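Transmembrane oligosaccharyl transferase, putative (Archaeoglobus fulgidus, PDB 3VGP) is a putative archaeal oligosaccharyl transferase of the AglB family, represented here by its C-terminal globular domain, a mixed sheet with helices on both faces. Local coordinates at residues E13-S18 with V156-V161; T17-Q22 with E32-S37; M138-N143 with F147-E152. The protein carries 1 engineered substitution. All blocks are in the same frame, centred on the assembly; numbering follows the deposited sequence.

Contact 1 of 3, residues E13-S18 with V156-V161; sequences EWMRTS and VKIFEV
In W14 a chi1 of -178° swings CG to the side opposite the backbone N, whereas in the next residue, the selenomethionine M15, a chi1 of -66° places CG opposite the carbonyl carbon; by these different turns two consecutive residues of helix 6-20 both reach I158 on strand 156-161. I158 meets them with an extended chain. Its CG1 is set anti to its own carbonyl carbon, and a chi2 of 177° carries CD1 straight out toward the helix.

The single methyl CD1 therefore does most of the touching. The side chains of M15 and I158 reach toward each other, M15 touching I158 CD1 with its CG at 3.7 Å while its SE stands 4.1 Å from both CD1 and CG2 of I158. I158 CD1 also meets the indole obliquely, 3.8 Å from W14 CE3. The second branch of I158 widens the contact: its CG2 lies 4.1 Å from W14 CZ3. M15 CG also lies in the plane of the indole, at its edge, so the two helix residues pack against each other as they share one partner. The contact is purely apolar packing. M15 and I158 are buried, while W14 remains partly exposed.

Around this contact the helix lies across one face of the sheet. A11, one turn earlier in helix 6-20, also touches I158, and V90 of strand 88-91 also touches M15. W14 extends to K151 of strand 147-153, where V150 and K151 both face I158 in a classic beta bulge, and F159 turns to the other face of the sheet to meet L149.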
loop_
_atom_site.group_PDB
_atom_site.type_symbol
_atom_site.label_atom_id
_atom_site.label_comp_id
_atom_site.label_asym_id
_atom_site.label_seq_id
_atom_site.Cartn_x
_atom_site.Cartn_y
_atom_site.Cartn_z
ATOM N N GLU A 13 -13.128 2.708 5.843
ATOM C CA GLU A 13 -14.585 2.616 5.802
ATOM C C GLU A 13 -15.115 2.939 4.406
ATOM O O GLU A 13 -16.096 2.347 3.951
ATOM C CB GLU A 13 -15.208 3.572 6.825
ATOM C CG GLU A 13 -16.730 3.554 6.853
ATOM C CD GLU A 13 -17.300 2.149 6.959
ATOM O OE1 GLU A 13 -16.844 1.380 7.834
ATOM O OE2 GLU A 13 -18.209 1.816 6.169
ATOM N N TRP A 14 -14.468 3.883 3.729
ATOM C CA TRP A 14 -14.875 4.258 2.378
ATOM C C TRP A 14 -14.640 3.081 1.436
ATOM O O TRP A 14 -15.453 2.806 0.549
ATOM C CB TRP A 14 -14.062 5.463 1.894
ATOM C CG TRP A 14 -14.451 5.936 0.523
ATOM C CD1 TRP A 14 -15.415 6.852 0.208
ATOM C CD2 TRP A 14 -13.896 5.495 -0.721
ATOM N NE1 TRP A 14 -15.497 7.008 -1.157
ATOM C CE2 TRP A 14 -14.573 6.186 -1.750
ATOM C CE3 TRP A 14 -12.891 4.581 -1.067
ATOM C CZ2 TRP A 14 -14.278 5.991 -3.105
ATOM C CZ3 TRP A 14 -12.596 4.387 -2.412
ATOM C CH2 TRP A 14 -13.289 5.090 -3.415
HETATM N N MSE A 15 -13.522 2.386 1.625
HETATM C CA MSE A 15 -13.202 1.247 0.779
HETATM C C MSE A 15 -14.095 0.052 1.078
HETATM O O MSE A 15 -14.508 -0.659 0.167
HETATM C CB MSE A 15 -11.734 0.853 0.944
HETATM C CG MSE A 15 -10.772 1.909 0.435
HETATM SE SE MSE A 15 -8.942 1.328 0.510
HETATM C CE MSE A 15 -8.646 1.593 2.390
ATOM N N ARG A 16 -14.385 -0.173 2.354
ATOM C CA ARG A 16 -15.246 -1.289 2.731
ATOM C C ARG A 16 -16.607 -1.085 2.075
ATOM O O ARG A 16 -17.187 -2.015 1.519
ATOM C CB ARG A 16 -15.392 -1.355 4.245
ATOM N N THR A 17 -17.103 0.147 2.133
ATOM C CA THR A 17 -18.391 0.486 1.543
ATOM C C THR A 17 -18.358 0.259 0.037
ATOM O O THR A 17 -19.311 -0.254 -0.547
ATOM C CB THR A 17 -18.759 1.959 1.842
ATOM O OG1 THR A 17 -18.936 2.123 3.256
ATOM C CG2 THR A 17 -20.041 2.358 1.126
ATOM N N SER A 18 -17.251 0.633 -0.594
ATOM C CA SER A 18 -17.110 0.454 -2.033
ATOM C C SER A 18 -17.025 -1.026 -2.397
ATOM O O SER A 18 -17.497 -1.441 -3.455
ATOM C CB SER A 18 -15.859 1.180 -2.535
ATOM O OG SER A 18 -15.682 0.989 -3.927
ATOM N N VAL A 156 -3.880 10.518 3.677
ATOM C CA VAL A 156 -4.080 9.125 3.296
ATOM C C VAL A 156 -4.661 9.175 1.883
ATOM O O VAL A 156 -5.727 9.756 1.669
ATOM C CB VAL A 156 -5.081 8.411 4.235
ATOM C CG1 VAL A 156 -5.233 6.951 3.824
ATOM C CG2 VAL A 156 -4.604 8.498 5.671
ATOM N N LYS A 157 -3.958 8.580 0.925
ATOM C CA LYS A 157 -4.411 8.591 -0.464
ATOM C C LYS A 157 -4.820 7.200 -0.931
ATOM O O LYS A 157 -4.097 6.231 -0.715
ATOM C CB LYS A 157 -3.305 9.130 -1.378
ATOM C CG LYS A 157 -2.848 10.539 -1.034
ATOM C CD LYS A 157 -1.816 11.055 -2.023
ATOM C CE LYS A 157 -1.332 12.446 -1.616
ATOM N NZ LYS A 157 -0.370 13.028 -2.586
ATOM N N ILE A 158 -5.985 7.113 -1.570
ATOM C CA ILE A 158 -6.489 5.841 -2.077
ATOM C C ILE A 158 -6.388 5.829 -3.596
ATOM O O ILE A 158 -6.940 6.695 -4.273
ATOM C CB ILE A 158 -7.963 5.612 -1.664
ATOM C CG1 ILE A 158 -8.071 5.566 -0.136
ATOM C CG2 ILE A 158 -8.476 4.297 -2.252
ATOM C CD1 ILE A 158 -9.485 5.416 0.372
ATOM N N PHE A 159 -5.665 4.846 -4.120
ATOM C CA PHE A 159 -5.474 4.694 -5.557
ATOM C C PHE A 159 -6.211 3.451 -6.025
ATOM O O PHE A 159 -6.197 2.425 -5.350
ATOM C CB PHE A 159 -3.987 4.534 -5.876
ATOM C CG PHE A 159 -3.156 5.741 -5.534
ATOM C CD1 PHE A 159 -2.933 6.736 -6.477
ATOM C CD2 PHE A 159 -2.605 5.882 -4.265
ATOM C CE1 PHE A 159 -2.172 7.854 -6.167
ATOM C CE2 PHE A 159 -1.842 6.999 -3.941
ATOM C CZ PHE A 159 -1.624 7.986 -4.891
ATOM N N GLU A 160 -6.866 3.545 -7.175
ATOM C CA GLU A 160 -7.560 2.387 -7.713
ATOM C C GLU A 160 -6.696 1.805 -8.820
ATOM O O GLU A 160 -6.098 2.536 -9.614
ATOM C CB GLU A 160 -8.932 2.786 -8.266
ATOM C CG GLU A 160 -9.741 1.616 -8.814
ATOM C CD GLU A 160 -11.197 1.977 -9.057
ATOM O OE1 GLU A 160 -11.454 3.065 -9.614
ATOM O OE2 GLU A 160 -12.084 1.171 -8.700
ATOM N N VAL A 161 -6.603 0.484 -8.853
ATOM C CA VAL A 161 -5.827 -0.189 -9.880
ATOM C C VAL A 161 -6.660 -0.183 -11.159
ATOM O O VAL A 161 -7.794 -0.658 -11.170
ATOM C CB VAL A 161 -5.527 -1.639 -9.470
ATOM C CG1 VAL A 161 -4.736 -2.338 -10.561
ATOM C CG2 VAL A 161 -4.750 -1.642 -8.168
#

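Contact 2 of 3, residues T17-Q22 with E32-S37; sequences TSLEEQ and EYSVMS
L19, near the end of helix 6-20, drives both of its methyl groups against S34, and this is where the packing is close. CD1 lies 3.7 Å from S34 CB and CD2 3.8 Å from the same carbon, so the fork of the leucine straddles the serine CB. The serine hydroxyl is less involved, with OG 3.9 Å from L19 CD2. A chi1 of -61° points the leucine CG away from its carbonyl carbon and out toward S34.

S34 lies just before strand 35-36, whose first residue, V35, is also touched. That strand is the outermost at one border of a mixed four-stranded sheet in an alpha/beta fold and runs parallel to 88-91; helix 6-20 packs on one face of the sheet, whereas M36 points to helix 58-69 on the other. L19 also touches Y88 of the neighbouring strand, which extends its seat beyond S34.

Packing is looser toward V35, whose CG2 stands 4.1 Å from L19 CD1 as the two side chains cross obliquely. After L19 the helix runs out, with Q22 N bonded to L19 O at 3.0 Å, and the flanking E20 and E21 are exposed to solvent.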
loop_
_atom_site.group_PDB
_atom_site.type_symbol
_atom_site.label_atom_id
_atom_site.label_comp_id
_atom_site.label_asym_id
_atom_site.label_seq_id
_atom_site.Cartn_x
_atom_site.Cartn_y
_atom_site.Cartn_z
ATOM N N THR A 17 -17.103 0.147 2.133
ATOM C CA THR A 17 -18.391 0.486 1.543
ATOM C C THR A 17 -18.358 0.259 0.037
ATOM O O THR A 17 -19.311 -0.254 -0.547
ATOM C CB THR A 17 -18.759 1.959 1.842
ATOM O OG1 THR A 17 -18.936 2.123 3.256
ATOM C CG2 THR A 17 -20.041 2.358 1.126
ATOM N N SER A 18 -17.251 0.633 -0.594
ATOM C CA SER A 18 -17.110 0.454 -2.033
ATOM C C SER A 18 -17.025 -1.026 -2.397
ATOM O O SER A 18 -17.497 -1.441 -3.455
ATOM C CB SER A 18 -15.859 1.180 -2.535
ATOM O OG SER A 18 -15.682 0.989 -3.927
ATOM N N LEU A 19 -16.423 -1.819 -1.513
ATOM C CA LEU A 19 -16.262 -3.254 -1.741
ATOM C C LEU A 19 -17.500 -4.057 -1.361
ATOM O O LEU A 19 -17.754 -5.120 -1.918
ATOM C CB LEU A 19 -15.057 -3.773 -0.949
ATOM C CG LEU A 19 -13.699 -3.158 -1.289
ATOM C CD1 LEU A 19 -12.664 -3.564 -0.255
ATOM C CD2 LEU A 19 -13.289 -3.603 -2.681
ATOM N N GLU A 20 -18.261 -3.548 -0.401
ATOM C CA GLU A 20 -19.471 -4.226 0.072
ATOM C C GLU A 20 -20.478 -4.500 -1.048
ATOM O O GLU A 20 -21.264 -5.442 -0.979
ATOM C CB GLU A 20 -20.155 -3.376 1.144
ATOM C CG GLU A 20 -21.243 -2.466 0.573
ATOM C CD GLU A 20 -21.804 -1.469 1.575
ATOM O OE1 GLU A 20 -21.912 -1.802 2.777
ATOM O OE2 GLU A 20 -22.151 -0.343 1.150
ATOM N N GLU A 21 -20.440 -3.658 -2.073
ATOM C CA GLU A 21 -21.341 -3.747 -3.216
ATOM C C GLU A 21 -20.991 -4.875 -4.194
ATOM O O GLU A 21 -21.799 -5.252 -5.042
ATOM C CB GLU A 21 -21.332 -2.402 -3.950
ATOM C CG GLU A 21 -21.412 -1.209 -3.006
ATOM C CD GLU A 21 -21.139 0.124 -3.690
ATOM O OE1 GLU A 21 -20.594 0.140 -4.818
ATOM O OE2 GLU A 21 -21.459 1.171 -3.086
ATOM N N GLN A 22 -19.781 -5.411 -4.074
ATOM C CA GLN A 22 -19.332 -6.482 -4.962
ATOM C C GLN A 22 -20.106 -7.782 -4.764
ATOM O O GLN A 22 -20.449 -8.148 -3.638
ATOM C CB GLN A 22 -17.843 -6.729 -4.763
ATOM N N GLU A 32 -7.433 -12.417 -4.015
ATOM C CA GLU A 32 -6.801 -12.912 -2.793
ATOM C C GLU A 32 -7.142 -11.908 -1.701
ATOM O O GLU A 32 -7.466 -12.280 -0.574
ATOM C CB GLU A 32 -5.289 -13.036 -2.971
ATOM C CG GLU A 32 -4.882 -14.100 -3.974
ATOM C CD GLU A 32 -3.427 -14.493 -3.838
ATOM O OE1 GLU A 32 -3.028 -14.896 -2.725
ATOM O OE2 GLU A 32 -2.686 -14.408 -4.837
ATOM N N TYR A 33 -7.049 -10.626 -2.044
ATOM C CA TYR A 33 -7.435 -9.549 -1.141
ATOM C C TYR A 33 -7.619 -8.270 -1.951
ATOM O O TYR A 33 -7.052 -8.125 -3.031
ATOM C CB TYR A 33 -6.461 -9.358 0.038
ATOM C CG TYR A 33 -5.019 -9.050 -0.274
ATOM C CD1 TYR A 33 -4.097 -10.071 -0.487
ATOM C CD2 TYR A 33 -4.562 -7.732 -0.278
ATOM C CE1 TYR A 33 -2.743 -9.790 -0.692
ATOM C CE2 TYR A 33 -3.214 -7.440 -0.482
ATOM C CZ TYR A 33 -2.312 -8.471 -0.686
ATOM O OH TYR A 33 -0.980 -8.184 -0.883
ATOM N N SER A 34 -8.430 -7.359 -1.427
ATOM C CA SER A 34 -8.774 -6.131 -2.131
ATOM C C SER A 34 -7.953 -4.882 -1.874
ATOM O O SER A 34 -7.837 -4.030 -2.754
ATOM C CB SER A 34 -10.238 -5.789 -1.854
ATOM O OG SER A 34 -11.089 -6.834 -2.283
ATOM N N VAL A 35 -7.400 -4.765 -0.677
ATOM C CA VAL A 35 -6.646 -3.573 -0.326
ATOM C C VAL A 35 -5.189 -3.841 0.002
ATOM O O VAL A 35 -4.876 -4.716 0.807
ATOM C CB VAL A 35 -7.297 -2.866 0.886
ATOM C CG1 VAL A 35 -6.514 -1.600 1.241
ATOM C CG2 VAL A 35 -8.755 -2.546 0.577
HETATM N N MSE A 36 -4.302 -3.093 -0.642
HETATM C CA MSE A 36 -2.880 -3.220 -0.368
HETATM C C MSE A 36 -2.412 -1.982 0.374
HETATM O O MSE A 36 -2.482 -0.868 -0.151
HETATM C CB MSE A 36 -2.070 -3.354 -1.646
HETATM C CG MSE A 36 -0.587 -3.340 -1.357
HETATM SE SE MSE A 36 0.414 -3.550 -2.944
HETATM C CE MSE A 36 0.222 -5.437 -3.145
ATOM N N SER A 37 -1.930 -2.178 1.595
ATOM C CA SER A 37 -1.460 -1.067 2.409
ATOM C C SER A 37 -0.377 -1.578 3.348
ATOM O O SER A 37 -0.160 -2.789 3.450
ATOM C CB SER A 37 -2.627 -0.491 3.218
ATOM O OG SER A 37 -2.275 0.728 3.850
#

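Contact 3 of 3, residues M138-N143 with F147-E152; sequences MENAEN and FRLVKE
N140 lies against one methyl group of L149 along its whole side chain. Its CB is 3.9 Å from L149 CD2; its CG comes to 3.6 Å from that methyl, and its OD1 likewise to 3.6 Å. ND2, the other end of the amide, is farther off, at 4.1 Å from L149 CD2. OD1 also accepts a hydrogen bond from K157 NZ of the adjacent strand, which would limit the rotation of the amide while its carbons lean on the leucine. With CG of L149 anti to the backbone N (chi1 177°) and chi2 at 64°, CD2 is the methyl turned to N140.

N140 and A141 are the two central residues of a type I' turn from E139 to E142, both in left-handed backbone conformations, and the turn brings A141 CB to 3.4 Å from F147 O. The backbones do not pair directly. Instead a water spans them, donating a hydrogen bond to N140 O (2.7 Å) and accepting one from L149 N (2.9 Å).

The loop is thus joined to the outermost strand 147-153 by mixed chemistry: the lysine bond to OD1 probably offsets the cost of laying the amide against a methyl, and the water satisfies a strand N-H that has no direct partner in the loop.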
loop_
_atom_site.group_PDB
_atom_site.type_symbol
_atom_site.label_atom_id
_atom_site.label_comp_id
_atom_site.label_asym_id
_atom_site.label_seq_id
_atom_site.Cartn_x
_atom_site.Cartn_y
_atom_site.Cartn_z
HETATM N N MSE A 138 3.879 11.154 -4.089
HETATM C CA MSE A 138 4.439 12.471 -4.393
HETATM C C MSE A 138 3.893 13.099 -5.668
HETATM O O MSE A 138 3.843 14.323 -5.777
HETATM C CB MSE A 138 5.967 12.406 -4.504
HETATM C CG MSE A 138 6.680 11.699 -3.367
HETATM SE SE MSE A 138 6.049 12.109 -1.606
HETATM C CE MSE A 138 5.582 10.330 -1.117
ATOM N N GLU A 139 3.479 12.274 -6.628
ATOM C CA GLU A 139 2.968 12.793 -7.897
ATOM C C GLU A 139 1.514 12.433 -8.177
ATOM O O GLU A 139 1.033 12.649 -9.285
ATOM C CB GLU A 139 3.817 12.279 -9.062
ATOM C CG GLU A 139 5.305 12.508 -8.918
ATOM C CD GLU A 139 6.068 12.166 -10.184
ATOM O OE1 GLU A 139 5.694 11.187 -10.866
ATOM O OE2 GLU A 139 7.052 12.873 -10.492
ATOM N N ASN A 140 0.822 11.887 -7.179
ATOM C CA ASN A 140 -0.575 11.486 -7.329
ATOM C C ASN A 140 -0.831 10.592 -8.544
ATOM O O ASN A 140 -1.886 10.667 -9.171
ATOM C CB ASN A 140 -1.490 12.720 -7.381
ATOM C CG ASN A 140 -1.626 13.403 -6.034
ATOM O OD1 ASN A 140 -1.475 12.772 -4.988
ATOM N ND2 ASN A 140 -1.933 14.694 -6.051
ATOM N N ALA A 141 0.142 9.742 -8.862
ATOM C CA ALA A 141 0.046 8.805 -9.979
ATOM C C ALA A 141 -0.121 9.472 -11.340
ATOM O O ALA A 141 -0.588 8.845 -12.289
ATOM C CB ALA A 141 -1.113 7.819 -9.737
ATOM N N GLU A 142 0.269 10.736 -11.444
ATOM C CA GLU A 142 0.136 11.445 -12.711
ATOM C C GLU A 142 0.948 10.777 -13.811
ATOM O O GLU A 142 0.558 10.800 -14.980
ATOM C CB GLU A 142 0.574 12.894 -12.545
ATOM N N ASN A 143 2.073 10.177 -13.435
ATOM C CA ASN A 143 2.945 9.514 -14.394
ATOM C C ASN A 143 2.860 7.996 -14.345
ATOM O O ASN A 143 3.779 7.303 -14.773
ATOM C CB ASN A 143 4.391 9.957 -14.170
ATOM C CG ASN A 143 4.558 11.449 -14.293
ATOM O OD1 ASN A 143 3.941 12.078 -15.148
ATOM N ND2 ASN A 143 5.391 12.030 -13.438
ATOM N N PHE A 147 -2.531 3.194 -12.318
ATOM C CA PHE A 147 -3.049 3.624 -11.024
ATOM C C PHE A 147 -3.680 5.001 -11.107
ATOM O O PHE A 147 -3.130 5.908 -11.727
ATOM C CB PHE A 147 -1.912 3.637 -9.998
ATOM C CG PHE A 147 -1.230 2.311 -9.849
ATOM C CD1 PHE A 147 -1.754 1.339 -9.012
ATOM C CD2 PHE A 147 -0.091 2.015 -10.590
ATOM C CE1 PHE A 147 -1.156 0.084 -8.913
ATOM C CE2 PHE A 147 0.514 0.768 -10.501
ATOM C CZ PHE A 147 -0.019 -0.203 -9.661
ATOM N N ARG A 148 -4.841 5.147 -10.477
ATOM C CA ARG A 148 -5.564 6.410 -10.475
ATOM C C ARG A 148 -5.940 6.849 -9.056
ATOM O O ARG A 148 -6.531 6.082 -8.298
ATOM C CB ARG A 148 -6.839 6.259 -11.321
ATOM C CG ARG A 148 -7.770 7.459 -11.301
ATOM C CD ARG A 148 -9.025 7.188 -12.131
ATOM N NE ARG A 148 -9.898 8.359 -12.180
ATOM C CZ ARG A 148 -11.058 8.407 -12.828
ATOM N NH1 ARG A 148 -11.499 7.345 -13.490
ATOM N NH2 ARG A 148 -11.777 9.520 -12.809
ATOM N N LEU A 149 -5.590 8.079 -8.692
ATOM C CA LEU A 149 -5.952 8.591 -7.374
ATOM C C LEU A 149 -7.462 8.822 -7.390
ATOM O O LEU A 149 -7.971 9.568 -8.234
ATOM C CB LEU A 149 -5.233 9.913 -7.089
ATOM C CG LEU A 149 -5.586 10.587 -5.762
ATOM C CD1 LEU A 149 -5.151 9.710 -4.591
ATOM C CD2 LEU A 149 -4.894 11.944 -5.688
ATOM N N VAL A 150 -8.178 8.182 -6.469
ATOM C CA VAL A 150 -9.630 8.321 -6.417
ATOM C C VAL A 150 -10.205 8.917 -5.138
ATOM O O VAL A 150 -11.358 9.355 -5.125
ATOM C CB VAL A 150 -10.338 6.967 -6.665
ATOM C CG1 VAL A 150 -10.067 6.495 -8.080
ATOM C CG2 VAL A 150 -9.867 5.932 -5.654
ATOM N N LYS A 151 -9.425 8.941 -4.063
ATOM C CA LYS A 151 -9.936 9.490 -2.814
ATOM C C LYS A 151 -8.801 9.874 -1.878
ATOM O O LYS A 151 -7.720 9.289 -1.929
ATOM C CB LYS A 151 -10.852 8.466 -2.128
ATOM C CG LYS A 151 -11.981 9.066 -1.299
ATOM C CD LYS A 151 -13.041 9.716 -2.185
ATOM C CE LYS A 151 -14.121 10.375 -1.344
ATOM N NZ LYS A 151 -15.202 10.970 -2.178
ATOM N N GLU A 152 -9.057 10.860 -1.027
ATOM C CA GLU A 152 -8.067 11.330 -0.068
ATOM C C GLU A 152 -8.732 11.692 1.251
ATOM O O GLU A 152 -9.806 12.292 1.274
ATOM C CB GLU A 152 -7.333 12.556 -0.606
ATOM C CG GLU A 152 -6.325 12.263 -1.695
ATOM C CD GLU A 152 -5.526 13.491 -2.076
ATOM O OE1 GLU A 152 -6.119 14.438 -2.629
ATOM O OE2 GLU A 152 -4.306 13.515 -1.813
HETATM O O HOH W 1 -3.997 9.712 -10.496
#

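How the contacts relate
All three contacts meet one mixed sheet, whose strands run in the order 35-36, 88-91, 156-161, 147-153. Contacts 1 and 2 start from the same helix, 6-20, share T17 and S18, and have centres about 8 Å apart; M15 SE touches V35 CG1 at 3.9 Å, linking them. Contact 3 lies about 12 Å from contact 1, centre to centre, and about 18 Å from contact 2. Neighbouring strands tie it to contact 1, as E160 N sits 2.8 Å from R148 O. Along the chain contact 2 closes early, and contact 3 is nested inside the long loop closed by contact 1, which thus brings the last strand back to the first helix.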